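Local coordinates for acetyl-CoA hydrolase/transferase family protein (PDB 2NVV) that probably hydrolyses acetyl-CoA or exchanges CoA between acetate and other acyl groups, probably through a glutamyl-CoA thioester, and binds zinc, at residues G118-A123 with C149-R154; N18-F23 with G56-A61; E13-N18 with R154-L159. All blocks are in the same frame, centred on the assembly; numbering follows the deposited sequence.

Interaction 1 (G118-A123 with C149-R154)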
loop_
_atom_site.group_PDB
_atom_site.type_symbol
_atom_site.label_atom_id
_atom_site.label_comp_id
_atom_site.label_asym_id
_atom_site.label_seq_id
_atom_site.Cartn_x
_atom_site.Cartn_y
_atom_site.Cartn_z
ATOM N N GLY A 118 18.348 -2.496 14.295
ATOM C CA GLY A 118 19.750 -2.561 14.659
ATOM C C GLY A 118 20.781 -3.261 13.798
ATOM O O GLY A 118 20.846 -3.102 12.582
ATOM N N LYS A 119 21.618 -4.039 14.475
ATOM C CA LYS A 119 22.690 -4.784 13.841
ATOM C C LYS A 119 22.333 -6.268 13.679
ATOM O O LYS A 119 21.488 -6.796 14.392
ATOM C CB LYS A 119 23.957 -4.674 14.696
ATOM C CG LYS A 119 25.134 -5.472 14.149
ATOM C CD LYS A 119 25.981 -6.110 15.255
ATOM C CE LYS A 119 26.694 -5.075 16.116
ATOM N NZ LYS A 119 27.622 -5.710 17.101
ATOM N N VAL A 120 22.979 -6.922 12.719
ATOM C CA VAL A 120 22.801 -8.351 12.490
ATOM C C VAL A 120 24.138 -8.922 12.970
ATOM O O VAL A 120 25.178 -8.704 12.339
ATOM C CB VAL A 120 22.640 -8.705 10.992
ATOM C CG1 VAL A 120 22.365 -10.185 10.859
ATOM C CG2 VAL A 120 21.519 -7.908 10.363
ATOM N N ASP A 121 24.119 -9.629 14.092
ATOM C CA ASP A 121 25.345 -10.191 14.638
ATOM C C ASP A 121 25.820 -11.438 13.904
ATOM O O ASP A 121 26.986 -11.557 13.534
ATOM C CB ASP A 121 25.139 -10.497 16.116
ATOM C CG ASP A 121 24.983 -9.248 16.935
ATOM O OD1 ASP A 121 25.985 -8.527 17.114
ATOM O OD2 ASP A 121 23.856 -8.978 17.386
ATOM N N VAL A 122 24.910 -12.373 13.697
ATOM C CA VAL A 122 25.253 -13.589 12.992
ATOM C C VAL A 122 24.127 -13.995 12.044
ATOM O O VAL A 122 22.958 -13.620 12.228
ATOM C CB VAL A 122 25.603 -14.741 14.002
ATOM C CG1 VAL A 122 25.013 -14.434 15.371
ATOM C CG2 VAL A 122 25.096 -16.071 13.508
ATOM N N ALA A 123 24.509 -14.728 10.999
ATOM C CA ALA A 123 23.574 -15.224 10.008
ATOM C C ALA A 123 23.726 -16.737 9.963
ATOM O O ALA A 123 24.837 -17.245 9.779
ATOM C CB ALA A 123 23.892 -14.625 8.648
ATOM N N CYS A 149 23.713 -11.967 4.984
ATOM C CA CYS A 149 25.090 -12.389 4.764
ATOM C C CYS A 149 26.004 -11.179 4.647
ATOM O O CYS A 149 27.173 -11.221 5.054
ATOM C CB CYS A 149 25.197 -13.222 3.492
ATOM S SG CYS A 149 24.597 -14.919 3.642
ATOM N N ARG A 150 25.465 -10.101 4.090
ATOM C CA ARG A 150 26.223 -8.876 3.913
ATOM C C ARG A 150 26.402 -8.132 5.233
ATOM O O ARG A 150 27.511 -7.713 5.573
ATOM C CB ARG A 150 25.516 -7.951 2.916
ATOM C CG ARG A 150 26.194 -6.610 2.786
ATOM C CD ARG A 150 25.214 -5.473 2.542
ATOM N NE ARG A 150 25.012 -5.200 1.120
ATOM C CZ ARG A 150 24.969 -3.975 0.601
ATOM N NH1 ARG A 150 25.119 -2.915 1.392
ATOM N NH2 ARG A 150 24.763 -3.807 -0.704
ATOM N N LEU A 151 25.304 -7.983 5.971
ATOM C CA LEU A 151 25.301 -7.259 7.235
ATOM C C LEU A 151 25.827 -7.981 8.479
ATOM O O LEU A 151 26.231 -7.320 9.433
ATOM C CB LEU A 151 23.882 -6.773 7.523
ATOM C CG LEU A 151 23.373 -5.411 7.038
ATOM C CD1 LEU A 151 24.084 -4.964 5.777
ATOM C CD2 LEU A 151 21.858 -5.525 6.833
ATOM N N ALA A 152 25.806 -9.315 8.482
ATOM C CA ALA A 152 26.253 -10.096 9.644
ATOM C C ALA A 152 27.739 -10.026 9.927
ATOM O O ALA A 152 28.548 -9.959 9.011
ATOM C CB ALA A 152 25.837 -11.557 9.488
ATOM N N ASP A 153 28.087 -10.048 11.212
ATOM C CA ASP A 153 29.476 -10.021 11.648
ATOM C C ASP A 153 30.105 -11.392 11.376
ATOM O O ASP A 153 31.269 -11.495 10.981
ATOM C CB ASP A 153 29.551 -9.727 13.143
ATOM C CG ASP A 153 29.333 -8.266 13.469
ATOM O OD1 ASP A 153 29.071 -7.967 14.656
ATOM O OD2 ASP A 153 29.437 -7.417 12.556
ATOM N N ARG A 154 29.330 -12.446 11.607
ATOM C CA ARG A 154 29.805 -13.805 11.376
ATOM C C ARG A 154 28.690 -14.669 10.810
ATOM O O ARG A 154 27.507 -14.438 11.083
ATOM C CB ARG A 154 30.358 -14.407 12.669
ATOM C CG ARG A 154 29.500 -14.142 13.879
ATOM C CD ARG A 154 30.185 -14.573 15.174
ATOM N NE ARG A 154 29.296 -14.385 16.322
ATOM C CZ ARG A 154 28.924 -13.202 16.787
ATOM N NH1 ARG A 154 29.373 -12.100 16.207
ATOM N NH2 ARG A 154 28.083 -13.113 17.808
#
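Two neighbouring strands of the seven-stranded parallel sheet, 122-127 and 154-160, run side by side here. The carbonyl of D121 is the hub. R154 N reaches D121 O at 3.2 Å, in the carbonyl plane with an N-H...O angle of 150°, while D153 N lies 3.0 Å from D121 O but 54° above that plane. A further link, A123 N to R154 O at 3.0 Å, again in plane, brackets the parallel bridge between V122 and R154. The pairing follows directly on the passage from helix 145-151 to strand 154-160 of the alpha/beta domain: A152, the first residue to leave helical backbone angles, sets its CB 3.7 Å from A123 CB. V120 splits its branches, CG1 meeting A152 CB and CG2 touching L151 CB. At the outer end K119, bent at chi2 and chi3, crosses D153 at about a right angle; its NZ makes a salt bridge to D121 OD1 (3.3 Å), whose hydrogen bond is weak, and a long one to D153 OD1 (3.6 Å). The lysine charge would offset the repulsion of these two carboxylate oxygens, which stand 4.0 Å apart, D121 OD1 to D153 OD1. D121 OD2 accepts from N20 N.

Interaction 2 (N18-F23 with G56-A61)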
loop_
_atom_site.group_PDB
_atom_site.type_symbol
_atom_site.label_atom_id
_atom_site.label_comp_id
_atom_site.label_asym_id
_atom_site.label_seq_id
_atom_site.Cartn_x
_atom_site.Cartn_y
_atom_site.Cartn_z
ATOM N N ASN A 18 21.230 -11.574 23.532
ATOM C CA ASN A 18 21.059 -10.236 22.978
ATOM C C ASN A 18 21.624 -10.057 21.571
ATOM O O ASN A 18 21.618 -8.952 21.031
ATOM C CB ASN A 18 21.677 -9.199 23.908
ATOM C CG ASN A 18 20.892 -7.906 23.930
ATOM O OD1 ASN A 18 19.727 -7.883 24.338
ATOM N ND2 ASN A 18 21.529 -6.813 23.489
ATOM N N ASP A 19 22.122 -11.134 20.979
ATOM C CA ASP A 19 22.630 -11.062 19.619
ATOM C C ASP A 19 21.419 -11.044 18.702
ATOM O O ASP A 19 20.376 -11.599 19.034
ATOM C CB ASP A 19 23.469 -12.295 19.262
ATOM C CG ASP A 19 24.937 -12.151 19.624
ATOM O OD1 ASP A 19 25.410 -11.012 19.855
ATOM O OD2 ASP A 19 25.631 -13.193 19.657
ATOM N N ASN A 20 21.550 -10.396 17.556
ATOM C CA ASN A 20 20.467 -10.377 16.580
ATOM C C ASN A 20 20.869 -11.378 15.515
ATOM O O ASN A 20 21.943 -11.277 14.930
ATOM C CB ASN A 20 20.289 -8.989 15.955
ATOM C CG ASN A 20 19.588 -8.027 16.875
ATOM O OD1 ASN A 20 18.912 -8.438 17.818
ATOM N ND2 ASN A 20 19.727 -6.739 16.602
ATOM N N VAL A 21 20.012 -12.354 15.264
ATOM C CA VAL A 21 20.332 -13.371 14.278
ATOM C C VAL A 21 19.390 -13.363 13.084
ATOM O O VAL A 21 18.169 -13.261 13.230
ATOM C CB VAL A 21 20.319 -14.786 14.917
ATOM C CG1 VAL A 21 20.897 -15.791 13.950
ATOM C CG2 VAL A 21 21.113 -14.781 16.218
ATOM N N GLY A 22 19.979 -13.461 11.898
ATOM C CA GLY A 22 19.196 -13.502 10.677
ATOM C C GLY A 22 19.312 -14.910 10.139
ATOM O O GLY A 22 20.400 -15.482 10.134
ATOM N N PHE A 23 18.195 -15.480 9.703
ATOM C CA PHE A 23 18.194 -16.834 9.167
ATOM C C PHE A 23 17.853 -16.844 7.679
ATOM O O PHE A 23 17.084 -16.023 7.201
ATOM C CB PHE A 23 17.194 -17.693 9.941
ATOM C CG PHE A 23 17.325 -17.578 11.438
ATOM C CD1 PHE A 23 16.743 -16.513 12.122
ATOM C CD2 PHE A 23 18.011 -18.539 12.171
ATOM C CE1 PHE A 23 16.838 -16.408 13.512
ATOM C CE2 PHE A 23 18.109 -18.440 13.556
ATOM C CZ PHE A 23 17.520 -17.372 14.224
ATOM N N GLY A 56 17.526 -11.634 18.927
ATOM C CA GLY A 56 16.612 -10.930 18.050
ATOM C C GLY A 56 16.570 -11.796 16.814
ATOM O O GLY A 56 17.589 -12.357 16.446
HETATM N N MSE A 57 15.417 -11.905 16.166
HETATM C CA MSE A 57 15.312 -12.757 14.990
HETATM C C MSE A 57 14.766 -12.087 13.743
HETATM O O MSE A 57 13.668 -11.547 13.749
HETATM C CB MSE A 57 14.433 -13.960 15.316
HETATM C CG MSE A 57 14.941 -14.814 16.454
HETATM SE SE MSE A 57 13.678 -16.203 16.949
HETATM C CE MSE A 57 13.710 -17.216 15.299
ATOM N N PHE A 58 15.546 -12.138 12.673
ATOM C CA PHE A 58 15.153 -11.587 11.376
ATOM C C PHE A 58 15.124 -12.799 10.446
ATOM O O PHE A 58 16.131 -13.512 10.329
ATOM C CB PHE A 58 16.200 -10.611 10.814
ATOM C CG PHE A 58 16.437 -9.376 11.650
ATOM C CD1 PHE A 58 17.651 -9.191 12.320
ATOM C CD2 PHE A 58 15.477 -8.368 11.715
ATOM C CE1 PHE A 58 17.910 -8.022 13.036
ATOM C CE2 PHE A 58 15.719 -7.191 12.428
ATOM C CZ PHE A 58 16.941 -7.015 13.093
ATOM N N THR A 59 13.991 -13.042 9.792
ATOM C CA THR A 59 13.877 -14.164 8.861
ATOM C C THR A 59 13.244 -13.676 7.555
ATOM O O THR A 59 12.891 -12.506 7.427
ATOM C CB THR A 59 12.982 -15.284 9.437
ATOM O OG1 THR A 59 11.629 -14.808 9.549
ATOM C CG2 THR A 59 13.465 -15.709 10.793
ATOM N N GLY A 60 13.115 -14.569 6.580
ATOM C CA GLY A 60 12.490 -14.192 5.325
ATOM C C GLY A 60 11.004 -14.176 5.587
ATOM O O GLY A 60 10.344 -13.141 5.466
ATOM N N ALA A 61 10.496 -15.344 5.977
ATOM C CA ALA A 61 9.093 -15.524 6.316
ATOM C C ALA A 61 9.038 -16.576 7.430
ATOM O O ALA A 61 9.784 -16.479 8.413
ATOM C CB ALA A 61 8.314 -15.980 5.099
#
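F23 has CG anti to its carbonyl carbon (chi1 -48°), and M57, a selenomethionine with the same first-torsion arrangement, bends at chi3, so that M57 CE comes to 3.7 Å from F23 CE1. The contact pairs the two strands of a beta-alpha-beta unit, strand 20-23, helix 35-47 and strand 55-58, in parallel register: N20 with G56, V21 with M57, G22 with F58. Four backbone bonds hold the ladder. G56 N gives to D19 O, and V21 N reaches G56 O at 2.7 Å, nearly straight at 174° although above the carbonyl plane. F58 N then meets V21 O in plane, and F23 N approaches F58 O almost along the C=O axis. N20 and F58 lie on the same sheet face: N20 CB is 3.9 Å from F58 CE1, with amide and ring planes 81° apart, while N20 ND2 donates to K119 O. G56 has no CB, and N20 OD1 occupies that side, 3.4 Å from G56 CA. Beyond the strand, G60 lies about 9 Å from the E284 side chain, predicted to form the thioester. T59 CG2 rests 3.6 Å from F23 CD1, and T59 OG1 donates to A61 O on a lone pair, 2.7 Å away.

Interaction 3 (E13-N18 with R154-L159)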
loop_
_atom_site.group_PDB
_atom_site.type_symbol
_atom_site.label_atom_id
_atom_site.label_comp_id
_atom_site.label_asym_id
_atom_site.label_seq_id
_atom_site.Cartn_x
_atom_site.Cartn_y
_atom_site.Cartn_z
ATOM N N GLU A 13 27.765 -21.867 19.958
ATOM C CA GLU A 13 28.567 -21.084 20.888
ATOM C C GLU A 13 28.863 -19.695 20.339
ATOM O O GLU A 13 29.225 -18.794 21.095
ATOM C CB GLU A 13 29.878 -21.812 21.207
ATOM C CG GLU A 13 29.693 -23.147 21.939
ATOM C CD GLU A 13 31.018 -23.803 22.303
ATOM O OE1 GLU A 13 31.842 -23.130 22.960
ATOM O OE2 GLU A 13 31.245 -24.982 21.941
ATOM N N PHE A 14 28.696 -19.524 19.028
ATOM C CA PHE A 14 28.941 -18.237 18.386
ATOM C C PHE A 14 27.741 -17.300 18.507
ATOM O O PHE A 14 27.790 -16.154 18.045
ATOM C CB PHE A 14 29.288 -18.421 16.912
ATOM C CG PHE A 14 30.611 -19.092 16.678
ATOM C CD1 PHE A 14 30.714 -20.483 16.643
ATOM C CD2 PHE A 14 31.764 -18.333 16.498
ATOM C CE1 PHE A 14 31.944 -21.103 16.435
ATOM C CE2 PHE A 14 32.996 -18.945 16.289
ATOM C CZ PHE A 14 33.084 -20.331 16.257
ATOM N N VAL A 15 26.664 -17.791 19.116
ATOM C CA VAL A 15 25.461 -16.990 19.318
ATOM C C VAL A 15 25.374 -16.684 20.805
ATOM O O VAL A 15 25.424 -17.592 21.640
ATOM C CB VAL A 15 24.186 -17.747 18.872
ATOM C CG1 VAL A 15 22.953 -16.916 19.178
ATOM C CG2 VAL A 15 24.257 -18.062 17.381
ATOM N N HIS A 16 25.250 -15.401 21.133
ATOM C CA HIS A 16 25.188 -14.980 22.528
ATOM C C HIS A 16 23.895 -14.244 22.845
ATOM O O HIS A 16 23.176 -13.810 21.945
ATOM C CB HIS A 16 26.377 -14.084 22.834
ATOM C CG HIS A 16 27.668 -14.602 22.291
ATOM N ND1 HIS A 16 28.379 -15.617 22.895
ATOM C CD2 HIS A 16 28.362 -14.268 21.178
ATOM C CE1 HIS A 16 29.455 -15.887 22.179
ATOM N NE2 HIS A 16 29.468 -15.082 21.131
ATOM N N HIS A 17 23.600 -14.109 24.130
ATOM C CA HIS A 17 22.391 -13.427 24.545
ATOM C C HIS A 17 22.398 -12.020 23.979
ATOM O O HIS A 17 23.442 -11.359 23.939
ATOM C CB HIS A 17 22.305 -13.375 26.069
ATOM C CG HIS A 17 21.286 -12.407 26.580
ATOM N ND1 HIS A 17 21.624 -11.288 27.313
ATOM C CD2 HIS A 17 19.941 -12.369 26.433
ATOM C CE1 HIS A 17 20.530 -10.603 27.597
ATOM N NE2 HIS A 17 19.495 -11.237 27.073
ATOM N N ASN A 18 21.230 -11.574 23.532
ATOM C CA ASN A 18 21.059 -10.236 22.978
ATOM C C ASN A 18 21.624 -10.057 21.571
ATOM O O ASN A 18 21.618 -8.952 21.031
ATOM C CB ASN A 18 21.677 -9.199 23.908
ATOM C CG ASN A 18 20.892 -7.906 23.930
ATOM O OD1 ASN A 18 19.727 -7.883 24.338
ATOM N ND2 ASN A 18 21.529 -6.813 23.489
ATOM N N ARG A 154 29.330 -12.446 11.607
ATOM C CA ARG A 154 29.805 -13.805 11.376
ATOM C C ARG A 154 28.690 -14.669 10.810
ATOM O O ARG A 154 27.507 -14.438 11.083
ATOM C CB ARG A 154 30.358 -14.407 12.669
ATOM C CG ARG A 154 29.500 -14.142 13.879
ATOM C CD ARG A 154 30.185 -14.573 15.174
ATOM N NE ARG A 154 29.296 -14.385 16.322
ATOM C CZ ARG A 154 28.924 -13.202 16.787
ATOM N NH1 ARG A 154 29.373 -12.100 16.207
ATOM N NH2 ARG A 154 28.083 -13.113 17.808
ATOM N N ILE A 155 29.075 -15.657 10.003
ATOM C CA ILE A 155 28.117 -16.547 9.356
ATOM C C ILE A 155 28.299 -18.000 9.740
ATOM O O ILE A 155 29.415 -18.510 9.753
ATOM C CB ILE A 155 28.223 -16.444 7.825
ATOM C CG1 ILE A 155 27.937 -15.006 7.384
ATOM C CG2 ILE A 155 27.261 -17.421 7.163
ATOM C CD1 ILE A 155 28.165 -14.756 5.917
ATOM N N ILE A 156 27.188 -18.661 10.059
ATOM C CA ILE A 156 27.200 -20.075 10.412
ATOM C C ILE A 156 26.503 -20.821 9.284
ATOM O O ILE A 156 25.296 -20.697 9.105
ATOM C CB ILE A 156 26.441 -20.347 11.730
ATOM C CG1 ILE A 156 27.159 -19.663 12.900
ATOM C CG2 ILE A 156 26.328 -21.846 11.955
ATOM C CD1 ILE A 156 26.451 -19.833 14.235
ATOM N N VAL A 157 27.270 -21.587 8.519
ATOM C CA VAL A 157 26.725 -22.348 7.396
ATOM C C VAL A 157 26.332 -23.791 7.733
ATOM O O VAL A 157 26.981 -24.470 8.531
ATOM C CB VAL A 157 27.720 -22.385 6.222
ATOM C CG1 VAL A 157 27.094 -23.108 5.034
ATOM C CG2 VAL A 157 28.142 -20.964 5.858
ATOM N N GLU A 158 25.265 -24.248 7.094
ATOM C CA GLU A 158 24.729 -25.585 7.288
ATOM C C GLU A 158 24.675 -26.239 5.900
ATOM O O GLU A 158 23.838 -25.881 5.083
ATOM C CB GLU A 158 23.335 -25.447 7.886
ATOM C CG GLU A 158 22.830 -26.625 8.668
ATOM C CD GLU A 158 21.603 -26.276 9.502
ATOM O OE1 GLU A 158 21.747 -25.655 10.581
ATOM O OE2 GLU A 158 20.489 -26.613 9.062
ATOM N N LEU A 159 25.581 -27.184 5.643
ATOM C CA LEU A 159 25.672 -27.872 4.349
ATOM C C LEU A 159 24.772 -29.107 4.277
ATOM O O LEU A 159 25.140 -30.180 4.766
ATOM C CB LEU A 159 27.115 -28.299 4.100
ATOM C CG LEU A 159 27.746 -28.135 2.713
ATOM C CD1 LEU A 159 28.984 -29.004 2.651
ATOM C CD2 LEU A 159 26.794 -28.530 1.615
#
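R154 leaves strand 154-160 with CB directed at the loop 13-18. CG takes the crowded place between backbone N and carbonyl carbon (chi1 44°), and from there the chain runs extended to NE, carrying CD to 4.1 Å from F14 O. NE donates to F14 O at 2.9 Å, in the carbonyl plane and on a lone pair. CZ follows at 3.4 Å from F14 O, and NH2 adds a second bond to that oxygen at 3.1 Å, arriving nearly along the C=O axis. The acceptor sits 2° out of the guanidinium plane, so this is a side-on grip by two nitrogens on one atom, which should fix the rotation of the group. NH2 comes to 3.6 Å from H16 CD2, at the edge of the imidazole, the two planes 43° apart; its salt bridge to D19 OD2 anchors the tip from another direction. Two residues along, I156 CD1 packs on F14 CB at 4.1 Å and on V15 CG2 at 4.2 Å. F14 and I156 touch V207 of strand 206-212, while V15 and I156 meet helix 35-47. The arrangement is that of an arginine fastening a connecting loop, between helix 8-12 and strand 20-23, against the parallel sheet of an alpha/beta domain.

How the interactions relate
All three contacts reach the same parallel sheet, within the family's N-terminal domain, with centres 9 to 11 Å apart. Strand 20-23 lies between 55-58 and 122-127, and 154-160 follows 122-127, so interactions 2 and 1 sit at successive places across the sheet, while interaction 3 brings the loop before strand 20-23 to strand 154-160. Along the chain interaction 2 closes before interaction 1 opens, and both are nested within the loop closed by interaction 3. D19, N20, D121 and R154 are the polar joints between the contacts, R154 being shared by interactions 1 and 3. Sequence-distant strand starts are thus joined, with interaction 2 reaching nearest the predicted catalytic glutamate.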